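Local structure of protein ninB (Enterobacteria phage lambda, 1PC6) at residues Asp55-Val60 with Arg123-Asp129. The protein probably takes part in the initiation of phage genetic recombination, as a lambda Orf protein with functional similarities to the host RecFOR proteins. Residues are numbered along the deposited sequence.
Sequences DVSRQV and RGVKWSD
Asp55 of helix 43-59 makes a pair of hydrogen bonds to the first residue of helix 128-140, and Gln59 a pair to Lys126 in the extended linker that leads into it. At the N-terminus of helix 128-140, Ser128 N reaches OD1 of Asp55 (chi1 m) at 2.8 Å, and Ser128 OG donates to OD2 of Asp55, also at 2.8 Å. An acid suits this place because Trp127, at the N-cap position, has no side-chain acceptor of its own; its charge is met by Arg58, whose NH2 forms a salt bridge to Asp55 OD2 at 2.8 Å. Gln59 is extended (chi1 m, chi2 t), so its amide reaches both backbone polar groups of Lys126, mimicking strand pairing: Lys126 N binds OE1 of Gln59 at 2.7 Å, and NE2 of Gln59 binds Lys126 O at 2.6 Å. The segments run antiparallel, CA atoms of Asp55 and Trp127, and of Gln59 and Val125, each pair 6.4 Å apart. Gly124, at phi 75° without a CB to strain, ends helix 106-122 in a Schellman motif; Val125 to Trp127 are extended. Branched valines fill the apolar side: Val60 CG1 meets Val125 CG2 at 3.4 Å, and Val56 CG2 lies 4.1 Å from Trp127 CH2. Val56 and Val60 also pack on Phe119 of helix 106-122 and Trp72 of helix 69-80, so the linker runs back along helix 43-59 beside this helical cluster.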
loop_
_atom_site.group_PDB
_atom_site.type_symbol
_atom_site.label_atom_id
_atom_site.label_comp_id
_atom_site.label_asym_id
_atom_site.label_seq_id
_atom_site.Cartn_x
_atom_site.Cartn_y
_atom_site.Cartn_z
ATOM N N ASP A 55 13.227 -6.896 10.449
ATOM C CA ASP A 55 14.385 -7.532 11.065
ATOM C C ASP A 55 15.663 -6.965 10.497
ATOM O O ASP A 55 16.556 -6.567 11.241
ATOM C CB ASP A 55 14.361 -9.044 10.826
ATOM C CG ASP A 55 13.297 -9.746 11.643
ATOM O OD1 ASP A 55 12.894 -10.874 11.269
ATOM O OD2 ASP A 55 12.873 -9.165 12.663
ATOM N N VAL A 56 15.757 -6.944 9.177
ATOM C CA VAL A 56 16.941 -6.408 8.532
ATOM C C VAL A 56 17.102 -4.967 8.967
ATOM O O VAL A 56 18.202 -4.501 9.229
ATOM C CB VAL A 56 16.805 -6.448 7.008
ATOM C CG1 VAL A 56 17.940 -5.668 6.367
ATOM C CG2 VAL A 56 16.808 -7.885 6.530
ATOM N N SER A 57 15.977 -4.274 9.046
ATOM C CA SER A 57 15.944 -2.880 9.439
ATOM C C SER A 57 16.630 -2.718 10.767
ATOM O O SER A 57 17.524 -1.893 10.931
ATOM C CB SER A 57 14.496 -2.418 9.565
ATOM O OG SER A 57 14.415 -1.072 9.998
ATOM N N ARG A 58 16.188 -3.519 11.719
ATOM C CA ARG A 58 16.729 -3.486 13.067
ATOM C C ARG A 58 18.151 -4.012 13.198
ATOM O O ARG A 58 18.949 -3.482 13.969
ATOM C CB ARG A 58 15.839 -4.311 14.007
ATOM C CG ARG A 58 14.599 -3.610 14.538
ATOM C CD ARG A 58 13.863 -4.502 15.531
ATOM N NE ARG A 58 13.276 -5.675 14.878
ATOM C CZ ARG A 58 12.226 -5.631 14.056
ATOM N NH1 ARG A 58 11.637 -4.469 13.788
ATOM N NH2 ARG A 58 11.769 -6.744 13.489
ATOM N N GLN A 59 18.475 -5.048 12.439
ATOM C CA GLN A 59 19.778 -5.670 12.586
ATOM C C GLN A 59 20.949 -5.262 11.721
ATOM O O GLN A 59 22.070 -5.229 12.202
ATOM C CB GLN A 59 19.597 -7.189 12.523
ATOM C CG GLN A 59 18.625 -7.692 13.576
ATOM C CD GLN A 59 18.398 -9.182 13.517
ATOM O OE1 GLN A 59 19.348 -9.963 13.501
ATOM N NE2 GLN A 59 17.134 -9.589 13.498
ATOM N N VAL A 60 20.729 -4.937 10.461
ATOM C CA VAL A 60 21.881 -4.597 9.644
ATOM C C VAL A 60 21.959 -3.122 9.224
ATOM O O VAL A 60 20.980 -2.542 8.742
ATOM C CB VAL A 60 21.939 -5.549 8.418
ATOM C CG1 VAL A 60 21.081 -6.777 8.690
ATOM C CG2 VAL A 60 21.484 -4.853 7.171
ATOM N N ARG A 123 24.074 -12.273 6.674
ATOM C CA ARG A 123 24.360 -11.156 7.581
ATOM C C ARG A 123 24.177 -11.563 9.042
ATOM O O ARG A 123 24.393 -10.753 9.943
ATOM C CB ARG A 123 23.456 -9.945 7.285
ATOM C CG ARG A 123 23.567 -9.371 5.884
ATOM C CD ARG A 123 24.966 -8.921 5.587
ATOM N NE ARG A 123 25.223 -8.945 4.154
ATOM C CZ ARG A 123 25.399 -7.864 3.406
ATOM N NH1 ARG A 123 25.347 -6.657 3.957
ATOM N NH2 ARG A 123 25.627 -7.993 2.103
ATOM N N GLY A 124 23.772 -12.808 9.272
ATOM C CA GLY A 124 23.583 -13.278 10.635
ATOM C C GLY A 124 22.322 -12.732 11.267
ATOM O O GLY A 124 22.180 -12.646 12.494
ATOM N N VAL A 125 21.393 -12.355 10.406
ATOM C CA VAL A 125 20.130 -11.809 10.853
ATOM C C VAL A 125 19.308 -12.876 11.580
ATOM O O VAL A 125 19.128 -13.987 11.073
ATOM C CB VAL A 125 19.307 -11.257 9.645
ATOM C CG1 VAL A 125 17.888 -10.928 10.087
ATOM C CG2 VAL A 125 19.979 -10.023 9.068
ATOM N N LYS A 126 18.837 -12.544 12.778
ATOM C CA LYS A 126 17.992 -13.455 13.534
ATOM C C LYS A 126 16.570 -13.095 13.113
ATOM O O LYS A 126 16.143 -11.957 13.291
ATOM C CB LYS A 126 18.159 -13.232 15.038
ATOM C CG LYS A 126 17.254 -14.126 15.879
ATOM C CD LYS A 126 17.267 -13.754 17.362
ATOM C CE LYS A 126 16.191 -14.520 18.142
ATOM N NZ LYS A 126 16.301 -16.000 17.966
ATOM N N TRP A 127 15.846 -14.053 12.540
ATOM C CA TRP A 127 14.481 -13.807 12.073
ATOM C C TRP A 127 13.458 -13.847 13.192
ATOM O O TRP A 127 13.293 -14.867 13.856
ATOM C CB TRP A 127 14.120 -14.817 11.000
ATOM C CG TRP A 127 14.997 -14.697 9.811
ATOM C CD1 TRP A 127 15.926 -15.596 9.380
ATOM C CD2 TRP A 127 15.064 -13.584 8.914
ATOM N NE1 TRP A 127 16.576 -15.112 8.267
ATOM C CE2 TRP A 127 16.063 -13.877 7.960
ATOM C CE3 TRP A 127 14.378 -12.365 8.825
ATOM C CZ2 TRP A 127 16.394 -12.992 6.924
ATOM C CZ3 TRP A 127 14.707 -11.487 7.798
ATOM C CH2 TRP A 127 15.706 -11.806 6.863
ATOM N N SER A 128 12.763 -12.724 13.376
ATOM C CA SER A 128 11.767 -12.548 14.439
ATOM C C SER A 128 10.537 -13.425 14.315
ATOM O O SER A 128 9.975 -13.867 15.329
ATOM C CB SER A 128 11.317 -11.084 14.505
ATOM O OG SER A 128 10.637 -10.704 13.314
ATOM N N ASP A 129 10.119 -13.654 13.072
ATOM C CA ASP A 129 8.944 -14.458 12.790
ATOM C C ASP A 129 9.164 -15.890 13.248
ATOM O O ASP A 129 8.274 -16.490 13.854
ATOM C CB ASP A 129 8.627 -14.402 11.297
ATOM C CG ASP A 129 7.140 -14.309 11.032
ATOM O OD1 ASP A 129 6.450 -13.552 11.751
ATOM O OD2 ASP A 129 6.659 -14.983 10.098
#